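Local coordinates for protein DNA polymerase (Pyrobaculum calidifontis, PDB 5MDN) that probably catalyses template-directed DNA synthesis from deoxyribonucleoside 5'-triphosphates with release of diphosphate, as a family B DNA polymerase of a hyperthermophilic archaeon, at residues Arg164-Asp169 with Arg213-Phe218; Gly196-Phe201 with Tyr332-Val337; Arg373-Leu378 with Val521-Tyr526; Tyr383-Val388 with Pro470-His475. One frame throughout, in Å; residues are numbered along the deposited sequence.

Overall arrangement
Contacts 1 and 2 belong to the exonuclease-domain sheet. Their centres lie about 10 Å apart and they touch. Contact 1 is a buried apolar core between strand 165-172 and helix 209-222. Contact 2 is a smaller surface patch, where edge strand 198-202 meets helix 326-356. Contacts 3 and 4 lie in the polymerase part and share helix 370-384. Contact 3 is buried and mixed, a salt bridge and a backbone hydrogen bond beside leucine-tryptophan packing. Contact 4 is partly buried and rests on one methionine methyl group. The two touch through Leu378 and Val472. Contacts 1 and 3 lie on opposite sides of the chain's centre, about 36 Å apart between centres.

Contact 1 of 4, residues Arg164-Asp169 with Arg213-Phe218; sequences RVLAFD and RGFVDF
Phe168 on the strand and Phe215 on the helix reach each other by different torsions. In Phe168, CG sits between the backbone N and the carbonyl carbon (chi1 84°). In Phe215, CG points opposite the backbone N (chi1 180°), sending the ring from helix to sheet. The two planes are 26° apart, but the rings are slid past each other and barely overlap, with centroids 5.4 Å apart. The rim atom Phe215 CZ lies over one face of Phe168, 4.1 Å from Phe168 CD2. Leu166, two residues earlier, points to the same side and meets both helix phenylalanines. Its CD1 meets the Phe218 ring at its edge, 3.5 Å from Phe218 CE2. Its other methyl, CD2, approaches Phe215 obliquely, 4.3 Å from Phe215 CE1. The strand and helix segments run nearly antiparallel, with axes 11.9 Å apart. This is helix 209-222 packed on a face of the central mixed sheet of the exonuclease domain, which has the RNase H-like fold. Asp169 follows Phe168 directly. Phe168 also meets the ring of Trp237, next to Asp236. Asp169 and Asp236 are both residues of a magnesium site of this protein, with no metal bound to them in this model. The four touching side chains are wholly hydrocarbon. The contact therefore rests on apolar burial, and the polar metal-binding chemistry begins one residue further on.

Contact 2 of 4, residues Gly196-Phe201 with Tyr332-Val337; sequences GREEVF and YVLDDV
Leu334 and Val200 have the most surface buried here, with similar shares, and Glu198 adds a smaller part. Leu334 reaches the strand with both of its methyls. Its CD2 lies 3.5 Å from Val200 CG2, and its CD1 is 3.8 Å from the same Val200 CG2. The leucine thus straddles one branch of the valine. CG2 of Val200 is the branch placed beside the backbone N, opposite the carbonyl carbon, while CG1 points opposite the backbone N (chi1 -169°). The two side chains meet at a slant. Strand 198-202 is an outermost strand of the mixed sheet in the exonuclease domain, and helix 326-356 runs over one face of that sheet. Val333 and Val337 of the same helix rest on Ala190 of the neighbouring strand 186-193, so the helix covers more than the edge strand. On the other face, Phe201 and Glu199 touch Phe218 of helix 209-222. Glu198 sets its carboxylate beside the leucine. Its chain is extended beyond CG, and OE1 comes within 3.4 Å of Leu334 CD1, a plain van der Waals approach. The polar end is held elsewhere, since OE2 forms a salt bridge with Lys192 on the adjacent strand and a long, weak ion pair with Arg338. Asp336, further along the helix, forms a salt bridge with Arg308 and lies close to the like-charged Asp169 of the magnesium site.

Contact 3 of 4, residues Arg373-Leu378 with Val521-Tyr526; sequences RVEWML and VGARWY
The carboxylate of Glu375 and the guanidinium of Arg524 meet with their planes 42° apart, and the two side chains cross at about a right angle. OE1 of Glu375 comes obliquely to the guanidinium, 2.9 Å from Arg524 NE, in a salt bridge. The Trp525 ring is likewise met obliquely, by Leu378 CB at 3.6 Å from Trp525 CZ3, while the two side chains slide past each other in opposite directions. The Tyr526 ring has Val521 CA over its centre, and Trp525 also meets the ring of Phe468. Glu375 OE2 accepts the backbone N-H of Arg524 at 2.8 Å from Arg524 N, nearly straight at 168° and almost in line with the C-O bond. It is also bonded to Tyr517 OH. One glutamate thus grips both the backbone and the side chain of Arg524, within the type I turn from Ala523 to Tyr526. In Glu375, CG lies opposite the backbone N (chi1 -160°) and the extended chain carries the carboxylate to that turn. An alanine here would remove both oxygens and is likely to leave Arg524 NE without its carboxylate and Arg524 N and Tyr517 OH without their shared acceptor, with a weak bond between those two remaining. The 521-526 loop links helix 514-519 to helix 528-551 in the polymerase part. Here it packs on helix 370-384, with Tyr517 of helix 514-519 against Val374, Leu378 and Ala523.

Contact 4 of 4, residues Tyr383-Val388 with Pro470-His475; sequences YRMGEV and PAVLKH
Met385 makes this contact with its terminal methyl alone. CE lies 4.0 Å from Ala471 CB and 4.2 Å from Val472 CG2. The methyl therefore rests against two consecutive residues of one helical turn, and the three side chains form a small apolar patch. The methionine crosses Val472 at a slant. Its reach comes from a fully stretched chain: CG lies beside the backbone N (chi1 -65°), and both later torsions are close to 180°. This carries CE across the gap between backbones whose nearest CA atoms, in Met385 and Ala471, are 9.7 Å apart. The valine is turned so that CG2, opposite the carbonyl carbon, is the branch that meets the methyl. The other branch, CG1, touches Leu378, about two turns back along helix 370-384. What places Met385 is the end of its helix. Gly386 takes a positive phi of 72° and closes a Schellman motif, with its N bonded to Tyr383 O at 2.9 Å. Beyond that turn, Gly386 and Val388 make backbone hydrogen bonds with Arg73 of strand 64-74. Nearby, His475 ND1 hydrogen-bonds to Tyr381 OH, and the two rings meet at a steep angle. The contact thus joins the C-terminal end of helix 370-384 to helix 468-486. Helix 115-123 packs on Tyr383, and helix 424-431 lies against Leu473.

Contact 1 of 4, residues Arg164-Asp169 with Arg213-Phe218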
# COMPACT_ATOMS: atom_id res chain seq x y z
N ARG A 164 -5.71 -21.18 -6.93
CA ARG A 164 -4.47 -21.50 -7.63
C ARG A 164 -3.64 -20.23 -7.71
O ARG A 164 -3.99 -19.29 -8.43
CB ARG A 164 -4.76 -22.07 -9.02
CG ARG A 164 -5.45 -23.43 -8.98
CD ARG A 164 -5.39 -24.12 -10.34
NE ARG A 164 -6.30 -23.52 -11.32
CZ ARG A 164 -7.60 -23.77 -11.39
NH1 ARG A 164 -8.16 -24.62 -10.54
NH2 ARG A 164 -8.35 -23.18 -12.31
N VAL A 165 -2.53 -20.20 -6.97
CA VAL A 165 -1.67 -19.03 -6.86
C VAL A 165 -0.41 -19.26 -7.68
O VAL A 165 0.17 -20.36 -7.66
CB VAL A 165 -1.33 -18.73 -5.39
CG1 VAL A 165 -0.55 -17.43 -5.27
CG2 VAL A 165 -2.60 -18.67 -4.55
N LEU A 166 0.02 -18.23 -8.40
CA LEU A 166 1.23 -18.27 -9.21
C LEU A 166 2.11 -17.08 -8.86
O LEU A 166 1.69 -15.93 -9.03
CB LEU A 166 0.89 -18.26 -10.70
CG LEU A 166 2.10 -18.24 -11.64
CD1 LEU A 166 2.55 -19.65 -11.97
CD2 LEU A 166 1.80 -17.45 -12.91
N ALA A 167 3.31 -17.36 -8.36
CA ALA A 167 4.34 -16.35 -8.18
C ALA A 167 5.26 -16.33 -9.39
O ALA A 167 5.54 -17.37 -9.99
CB ALA A 167 5.14 -16.61 -6.90
N PHE A 168 5.73 -15.14 -9.75
CA PHE A 168 6.64 -15.02 -10.88
C PHE A 168 7.63 -13.90 -10.63
O PHE A 168 7.31 -12.89 -9.98
CB PHE A 168 5.87 -14.79 -12.19
CG PHE A 168 5.50 -13.36 -12.44
CD1 PHE A 168 4.45 -12.77 -11.77
CD2 PHE A 168 6.20 -12.60 -13.37
CE1 PHE A 168 4.10 -11.45 -12.01
CE2 PHE A 168 5.86 -11.28 -13.62
CZ PHE A 168 4.81 -10.71 -12.94
N ASP A 169 8.84 -14.09 -11.14
CA ASP A 169 9.92 -13.11 -11.04
C ASP A 169 10.65 -13.07 -12.37
O ASP A 169 10.72 -14.08 -13.09
CB ASP A 169 10.89 -13.47 -9.90
CG ASP A 169 11.83 -12.33 -9.57
OD1 ASP A 169 11.38 -11.30 -9.03
OD2 ASP A 169 13.04 -12.48 -9.85
N ARG A 213 6.99 -16.83 -24.61
CA ARG A 213 6.11 -17.92 -25.03
C ARG A 213 5.92 -18.93 -23.90
O ARG A 213 4.80 -19.40 -23.67
CB ARG A 213 6.69 -18.61 -26.26
CG ARG A 213 5.74 -19.58 -26.94
CD ARG A 213 4.55 -18.84 -27.53
NE ARG A 213 3.33 -19.01 -26.76
CZ ARG A 213 2.33 -18.13 -26.75
NH1 ARG A 213 2.41 -17.03 -27.47
NH2 ARG A 213 1.25 -18.37 -26.01
N GLY A 214 7.00 -19.26 -23.19
CA GLY A 214 6.89 -20.22 -22.10
C GLY A 214 6.08 -19.69 -20.93
O GLY A 214 5.30 -20.43 -20.31
N PHE A 215 6.26 -18.41 -20.59
CA PHE A 215 5.47 -17.80 -19.52
C PHE A 215 3.98 -17.82 -19.85
O PHE A 215 3.16 -18.24 -19.03
CB PHE A 215 5.95 -16.37 -19.26
CG PHE A 215 5.19 -15.67 -18.17
CD1 PHE A 215 5.00 -16.28 -16.94
CD2 PHE A 215 4.69 -14.40 -18.37
CE1 PHE A 215 4.30 -15.62 -15.93
CE2 PHE A 215 3.99 -13.74 -17.37
CZ PHE A 215 3.80 -14.36 -16.15
N VAL A 216 3.62 -17.36 -21.05
CA VAL A 216 2.22 -17.31 -21.44
C VAL A 216 1.60 -18.70 -21.44
O VAL A 216 0.50 -18.91 -20.93
CB VAL A 216 2.07 -16.63 -22.82
CG1 VAL A 216 0.64 -16.71 -23.30
CG2 VAL A 216 2.52 -15.18 -22.75
N ASP A 217 2.32 -19.68 -22.01
CA ASP A 217 1.79 -21.04 -22.05
C ASP A 217 1.62 -21.62 -20.65
O ASP A 217 0.66 -22.36 -20.40
CB ASP A 217 2.71 -21.93 -22.89
CG ASP A 217 2.53 -21.71 -24.38
OD1 ASP A 217 1.38 -21.44 -24.81
OD2 ASP A 217 3.53 -21.81 -25.13
N PHE A 218 2.54 -21.30 -19.73
CA PHE A 218 2.42 -21.83 -18.38
C PHE A 218 1.22 -21.25 -17.65
O PHE A 218 0.49 -21.97 -16.96
CB PHE A 218 3.71 -21.56 -17.59
CG PHE A 218 3.78 -22.31 -16.29
CD1 PHE A 218 4.34 -23.58 -16.24
CD2 PHE A 218 3.29 -21.75 -15.12
CE1 PHE A 218 4.41 -24.28 -15.04
CE2 PHE A 218 3.36 -22.44 -13.92
CZ PHE A 218 3.92 -23.71 -13.89

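Contact 2 of 4, residues Gly196-Phe201 with Tyr332-Val337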
# COMPACT_ATOMS: atom_id res chain seq x y z
N GLY A 196 3.07 -26.65 -6.19
CA GLY A 196 4.41 -27.10 -5.85
C GLY A 196 5.35 -27.08 -7.03
O GLY A 196 6.51 -27.49 -6.91
N ARG A 197 4.87 -26.60 -8.18
CA ARG A 197 5.69 -26.55 -9.38
C ARG A 197 6.63 -25.35 -9.35
O ARG A 197 6.30 -24.29 -8.80
CB ARG A 197 4.83 -26.47 -10.64
CG ARG A 197 3.79 -27.57 -10.79
CD ARG A 197 3.05 -27.39 -12.11
NE ARG A 197 1.64 -27.77 -12.04
CZ ARG A 197 0.75 -27.51 -12.99
NH1 ARG A 197 1.13 -26.86 -14.08
NH2 ARG A 197 -0.51 -27.89 -12.85
N GLU A 198 7.80 -25.52 -9.95
CA GLU A 198 8.70 -24.42 -10.26
C GLU A 198 9.32 -24.65 -11.63
O GLU A 198 9.67 -25.78 -11.97
CB GLU A 198 9.82 -24.27 -9.23
CG GLU A 198 9.41 -24.28 -7.77
CD GLU A 198 10.58 -24.04 -6.85
OE1 GLU A 198 11.64 -23.59 -7.34
OE2 GLU A 198 10.46 -24.30 -5.63
N GLU A 199 9.48 -23.57 -12.40
CA GLU A 199 10.16 -23.63 -13.68
C GLU A 199 10.80 -22.27 -13.96
O GLU A 199 10.30 -21.23 -13.52
CB GLU A 199 9.23 -24.01 -14.85
CG GLU A 199 8.91 -25.49 -14.93
CD GLU A 199 8.27 -25.88 -16.25
OE1 GLU A 199 8.12 -24.99 -17.12
OE2 GLU A 199 7.93 -27.07 -16.42
N VAL A 200 11.90 -22.31 -14.70
CA VAL A 200 12.63 -21.11 -15.10
C VAL A 200 12.82 -21.17 -16.61
O VAL A 200 13.42 -22.11 -17.13
CB VAL A 200 13.99 -20.99 -14.40
CG1 VAL A 200 14.59 -19.62 -14.64
CG2 VAL A 200 13.85 -21.26 -12.91
N PHE A 201 12.30 -20.16 -17.31
CA PHE A 201 12.48 -20.04 -18.75
C PHE A 201 13.64 -19.08 -19.00
O PHE A 201 13.56 -17.89 -18.68
CB PHE A 201 11.19 -19.53 -19.41
CG PHE A 201 9.96 -20.29 -19.01
CD1 PHE A 201 9.71 -21.55 -19.52
CD2 PHE A 201 9.05 -19.73 -18.13
CE1 PHE A 201 8.57 -22.25 -19.15
CE2 PHE A 201 7.91 -20.42 -17.76
CZ PHE A 201 7.67 -21.68 -18.27
N TYR A 332 19.68 -17.14 -7.72
CA TYR A 332 19.22 -15.81 -7.32
C TYR A 332 17.76 -15.61 -7.74
O TYR A 332 16.94 -15.12 -6.96
CB TYR A 332 20.12 -14.74 -7.92
CG TYR A 332 19.65 -13.31 -7.70
CD1 TYR A 332 19.83 -12.68 -6.48
CD2 TYR A 332 19.03 -12.60 -8.72
CE1 TYR A 332 19.40 -11.38 -6.27
CE2 TYR A 332 18.60 -11.30 -8.53
CZ TYR A 332 18.79 -10.70 -7.30
OH TYR A 332 18.37 -9.40 -7.10
N VAL A 333 17.44 -15.99 -8.97
CA VAL A 333 16.07 -15.86 -9.46
C VAL A 333 15.14 -16.81 -8.71
O VAL A 333 14.00 -16.45 -8.39
CB VAL A 333 16.03 -16.09 -10.99
CG1 VAL A 333 14.62 -16.29 -11.47
CG2 VAL A 333 16.69 -14.93 -11.71
N LEU A 334 15.60 -18.03 -8.41
CA LEU A 334 14.76 -18.97 -7.67
C LEU A 334 14.52 -18.49 -6.24
O LEU A 334 13.40 -18.62 -5.72
CB LEU A 334 15.38 -20.37 -7.65
CG LEU A 334 15.13 -21.33 -8.82
CD1 LEU A 334 13.63 -21.43 -9.12
CD2 LEU A 334 15.90 -20.96 -10.06
N ASP A 335 15.55 -17.95 -5.59
CA ASP A 335 15.35 -17.41 -4.25
C ASP A 335 14.41 -16.22 -4.25
O ASP A 335 13.72 -15.97 -3.26
CB ASP A 335 16.70 -17.04 -3.63
CG ASP A 335 17.52 -18.25 -3.23
OD1 ASP A 335 16.91 -19.33 -3.01
OD2 ASP A 335 18.76 -18.14 -3.13
N ASP A 336 14.38 -15.46 -5.35
CA ASP A 336 13.39 -14.39 -5.48
C ASP A 336 11.97 -14.94 -5.50
O ASP A 336 11.12 -14.55 -4.69
CB ASP A 336 13.67 -13.57 -6.74
CG ASP A 336 14.77 -12.55 -6.55
OD1 ASP A 336 15.04 -12.17 -5.39
OD2 ASP A 336 15.37 -12.12 -7.56
N VAL A 337 11.70 -15.87 -6.43
CA VAL A 337 10.33 -16.36 -6.59
C VAL A 337 9.91 -17.22 -5.40
O VAL A 337 8.73 -17.23 -5.04
CB VAL A 337 10.20 -17.13 -7.93
CG1 VAL A 337 10.95 -18.46 -7.88
CG2 VAL A 337 8.73 -17.35 -8.27

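Contact 3 of 4, residues Arg373-Leu378 with Val521-Tyr526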
# COMPACT_ATOMS: atom_id res chain seq x y z
N ARG A 373 -8.78 3.39 0.19
CA ARG A 373 -9.46 2.16 0.58
C ARG A 373 -10.64 2.44 1.50
O ARG A 373 -11.71 1.83 1.36
CB ARG A 373 -8.46 1.21 1.25
CG ARG A 373 -8.87 -0.25 1.29
CD ARG A 373 -7.81 -1.09 1.99
NE ARG A 373 -6.51 -1.03 1.33
CZ ARG A 373 -5.39 -0.62 1.93
NH1 ARG A 373 -5.41 -0.25 3.20
NH2 ARG A 373 -4.24 -0.59 1.25
N VAL A 374 -10.46 3.35 2.47
CA VAL A 374 -11.53 3.66 3.42
C VAL A 374 -12.69 4.36 2.72
O VAL A 374 -13.86 4.12 3.04
CB VAL A 374 -10.96 4.52 4.56
CG1 VAL A 374 -12.08 5.13 5.41
CG2 VAL A 374 -10.02 3.71 5.43
N GLU A 375 -12.38 5.21 1.74
CA GLU A 375 -13.44 5.96 1.06
C GLU A 375 -14.33 5.05 0.22
O GLU A 375 -15.53 5.31 0.10
CB GLU A 375 -12.81 7.06 0.20
CG GLU A 375 -13.77 8.17 -0.16
CD GLU A 375 -13.04 9.43 -0.55
OE1 GLU A 375 -12.43 9.46 -1.64
OE2 GLU A 375 -13.08 10.41 0.23
N TRP A 376 -13.77 3.99 -0.36
CA TRP A 376 -14.60 3.01 -1.07
C TRP A 376 -15.46 2.19 -0.12
O TRP A 376 -16.50 1.67 -0.54
CB TRP A 376 -13.72 2.09 -1.92
CG TRP A 376 -13.35 2.69 -3.24
CD1 TRP A 376 -12.10 3.06 -3.65
CD2 TRP A 376 -14.24 3.00 -4.31
NE1 TRP A 376 -12.17 3.58 -4.93
CE2 TRP A 376 -13.47 3.56 -5.35
CE3 TRP A 376 -15.62 2.87 -4.49
CZ2 TRP A 376 -14.03 3.97 -6.56
CZ3 TRP A 376 -16.18 3.28 -5.69
CH2 TRP A 376 -15.38 3.83 -6.71
N MET A 377 -15.05 2.05 1.14
CA MET A 377 -15.92 1.43 2.14
C MET A 377 -17.07 2.36 2.49
O MET A 377 -18.23 1.93 2.53
CB MET A 377 -15.11 1.08 3.39
CG MET A 377 -15.89 0.24 4.40
SD MET A 377 -14.86 -0.31 5.78
CE MET A 377 -14.44 1.26 6.52
N LEU A 378 -16.78 3.63 2.77
CA LEU A 378 -17.82 4.57 3.17
C LEU A 378 -18.84 4.78 2.06
O LEU A 378 -20.03 4.99 2.34
CB LEU A 378 -17.20 5.90 3.59
CG LEU A 378 -16.31 5.84 4.84
CD1 LEU A 378 -15.74 7.21 5.16
CD2 LEU A 378 -17.09 5.29 6.02
N VAL A 521 -7.55 16.30 3.84
CA VAL A 521 -8.35 17.42 3.34
C VAL A 521 -9.07 17.06 2.05
O VAL A 521 -10.18 17.54 1.79
CB VAL A 521 -7.47 18.67 3.18
CG1 VAL A 521 -8.24 19.81 2.53
CG2 VAL A 521 -6.90 19.10 4.52
N GLY A 522 -8.47 16.20 1.23
CA GLY A 522 -9.11 15.78 -0.01
C GLY A 522 -10.00 14.57 0.15
O GLY A 522 -9.97 13.66 -0.68
N ALA A 523 -10.80 14.54 1.21
CA ALA A 523 -11.71 13.45 1.48
C ALA A 523 -13.16 13.91 1.32
O ALA A 523 -13.48 15.09 1.51
CB ALA A 523 -11.51 12.88 2.89
N ARG A 524 -14.02 12.96 0.95
CA ARG A 524 -15.43 13.26 0.74
C ARG A 524 -16.10 13.71 2.03
O ARG A 524 -16.80 14.72 2.07
CB ARG A 524 -16.11 12.03 0.14
CG ARG A 524 -15.55 11.74 -1.22
CD ARG A 524 -15.95 10.42 -1.83
NE ARG A 524 -14.95 10.08 -2.85
CZ ARG A 524 -15.16 9.28 -3.89
NH1 ARG A 524 -16.34 8.74 -4.09
NH2 ARG A 524 -14.17 9.05 -4.74
N TRP A 525 -15.89 12.95 3.11
CA TRP A 525 -16.44 13.27 4.42
C TRP A 525 -15.45 14.02 5.29
O TRP A 525 -15.45 13.85 6.52
CB TRP A 525 -16.92 11.99 5.11
CG TRP A 525 -18.21 11.49 4.56
CD1 TRP A 525 -19.47 11.89 4.92
CD2 TRP A 525 -18.39 10.53 3.51
NE1 TRP A 525 -20.41 11.22 4.18
CE2 TRP A 525 -19.77 10.38 3.31
CE3 TRP A 525 -17.50 9.77 2.74
CZ2 TRP A 525 -20.30 9.50 2.36
CZ3 TRP A 525 -18.03 8.90 1.80
CH2 TRP A 525 -19.41 8.77 1.62
N TYR A 526 -14.60 14.84 4.68
CA TYR A 526 -13.67 15.68 5.43
C TYR A 526 -14.41 16.85 6.07
O TYR A 526 -15.15 17.57 5.40
CB TYR A 526 -12.55 16.19 4.53
CG TYR A 526 -11.71 17.27 5.19
CD1 TYR A 526 -10.84 16.95 6.23
CD2 TYR A 526 -11.81 18.59 4.80
CE1 TYR A 526 -10.08 17.93 6.84
CE2 TYR A 526 -11.06 19.58 5.41
CZ TYR A 526 -10.19 19.24 6.43
OH TYR A 526 -9.44 20.22 7.04

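Contact 4 of 4, residues Tyr383-Val388 with Pro470-His475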
# COMPACT_ATOMS: atom_id res chain seq x y z
N TYR A 383 -24.44 4.00 0.54
CA TYR A 383 -25.52 3.55 -0.32
C TYR A 383 -26.62 2.86 0.49
O TYR A 383 -27.80 3.23 0.40
CB TYR A 383 -25.00 2.62 -1.41
CG TYR A 383 -26.10 2.13 -2.32
CD1 TYR A 383 -26.66 2.97 -3.27
CD2 TYR A 383 -26.60 0.84 -2.20
CE1 TYR A 383 -27.68 2.53 -4.10
CE2 TYR A 383 -27.62 0.39 -3.02
CZ TYR A 383 -28.15 1.24 -3.97
OH TYR A 383 -29.17 0.81 -4.79
N ARG A 384 -26.25 1.85 1.29
CA ARG A 384 -27.25 1.11 2.04
C ARG A 384 -27.88 1.92 3.16
O ARG A 384 -28.87 1.47 3.75
CB ARG A 384 -26.63 -0.17 2.62
CG ARG A 384 -26.15 -1.15 1.57
CD ARG A 384 -27.30 -1.53 0.65
NE ARG A 384 -26.92 -2.55 -0.33
CZ ARG A 384 -27.75 -3.04 -1.24
NH1 ARG A 384 -29.00 -2.61 -1.29
NH2 ARG A 384 -27.34 -3.97 -2.09
N MET A 385 -27.34 3.10 3.47
CA MET A 385 -27.98 4.02 4.40
C MET A 385 -28.76 5.11 3.68
O MET A 385 -29.34 5.98 4.35
CB MET A 385 -26.93 4.65 5.32
CG MET A 385 -26.25 3.65 6.24
SD MET A 385 -25.00 4.39 7.31
CE MET A 385 -24.45 2.95 8.22
N GLY A 386 -28.80 5.09 2.35
CA GLY A 386 -29.54 6.08 1.60
C GLY A 386 -28.93 7.46 1.60
O GLY A 386 -29.65 8.46 1.49
N GLU A 387 -27.60 7.55 1.71
CA GLU A 387 -26.90 8.82 1.79
C GLU A 387 -26.16 9.10 0.49
O GLU A 387 -25.42 8.24 0.00
CB GLU A 387 -25.91 8.83 2.96
CG GLU A 387 -25.63 10.21 3.52
CD GLU A 387 -26.42 10.48 4.79
OE1 GLU A 387 -26.79 9.51 5.47
OE2 GLU A 387 -26.67 11.67 5.09
N VAL A 388 -26.37 10.29 -0.07
CA VAL A 388 -25.62 10.73 -1.23
C VAL A 388 -24.24 11.18 -0.78
O VAL A 388 -24.09 11.85 0.25
CB VAL A 388 -26.37 11.85 -1.96
CG1 VAL A 388 -25.45 12.63 -2.88
CG2 VAL A 388 -27.54 11.27 -2.76
N PRO A 470 -20.03 7.56 13.02
CA PRO A 470 -20.24 6.66 14.17
C PRO A 470 -21.03 5.41 13.81
O PRO A 470 -20.67 4.32 14.25
CB PRO A 470 -20.98 7.54 15.18
CG PRO A 470 -20.54 8.92 14.86
CD PRO A 470 -20.41 8.95 13.36
N ALA A 471 -22.09 5.55 13.01
CA ALA A 471 -22.89 4.39 12.63
C ALA A 471 -22.05 3.34 11.91
O ALA A 471 -22.25 2.14 12.09
CB ALA A 471 -24.07 4.82 11.76
N VAL A 472 -21.10 3.78 11.08
CA VAL A 472 -20.24 2.85 10.35
C VAL A 472 -19.29 2.14 11.30
O VAL A 472 -19.12 0.91 11.25
CB VAL A 472 -19.48 3.58 9.23
CG1 VAL A 472 -18.46 2.66 8.59
CG2 VAL A 472 -20.45 4.12 8.20
N LEU A 473 -18.65 2.90 12.19
CA LEU A 473 -17.75 2.30 13.16
C LEU A 473 -18.48 1.33 14.08
O LEU A 473 -17.97 0.26 14.39
CB LEU A 473 -17.07 3.39 13.99
CG LEU A 473 -16.20 4.35 13.19
CD1 LEU A 473 -15.89 5.60 14.00
CD2 LEU A 473 -14.93 3.65 12.74
N LYS A 474 -19.68 1.71 14.53
CA LYS A 474 -20.49 0.82 15.37
C LYS A 474 -20.71 -0.52 14.68
O LYS A 474 -20.69 -1.57 15.32
CB LYS A 474 -21.83 1.48 15.71
CG LYS A 474 -21.72 2.70 16.61
CD LYS A 474 -23.06 3.19 17.11
CE LYS A 474 -22.87 4.48 17.89
NZ LYS A 474 -24.17 5.04 18.32
N HIS A 475 -20.94 -0.50 13.36
CA HIS A 475 -21.15 -1.73 12.62
C HIS A 475 -19.85 -2.53 12.49
O HIS A 475 -19.86 -3.76 12.61
CB HIS A 475 -21.74 -1.41 11.25
CG HIS A 475 -22.22 -2.61 10.50
ND1 HIS A 475 -21.45 -3.26 9.56
CD2 HIS A 475 -23.39 -3.28 10.54
CE1 HIS A 475 -22.13 -4.27 9.05
NE2 HIS A 475 -23.31 -4.31 9.64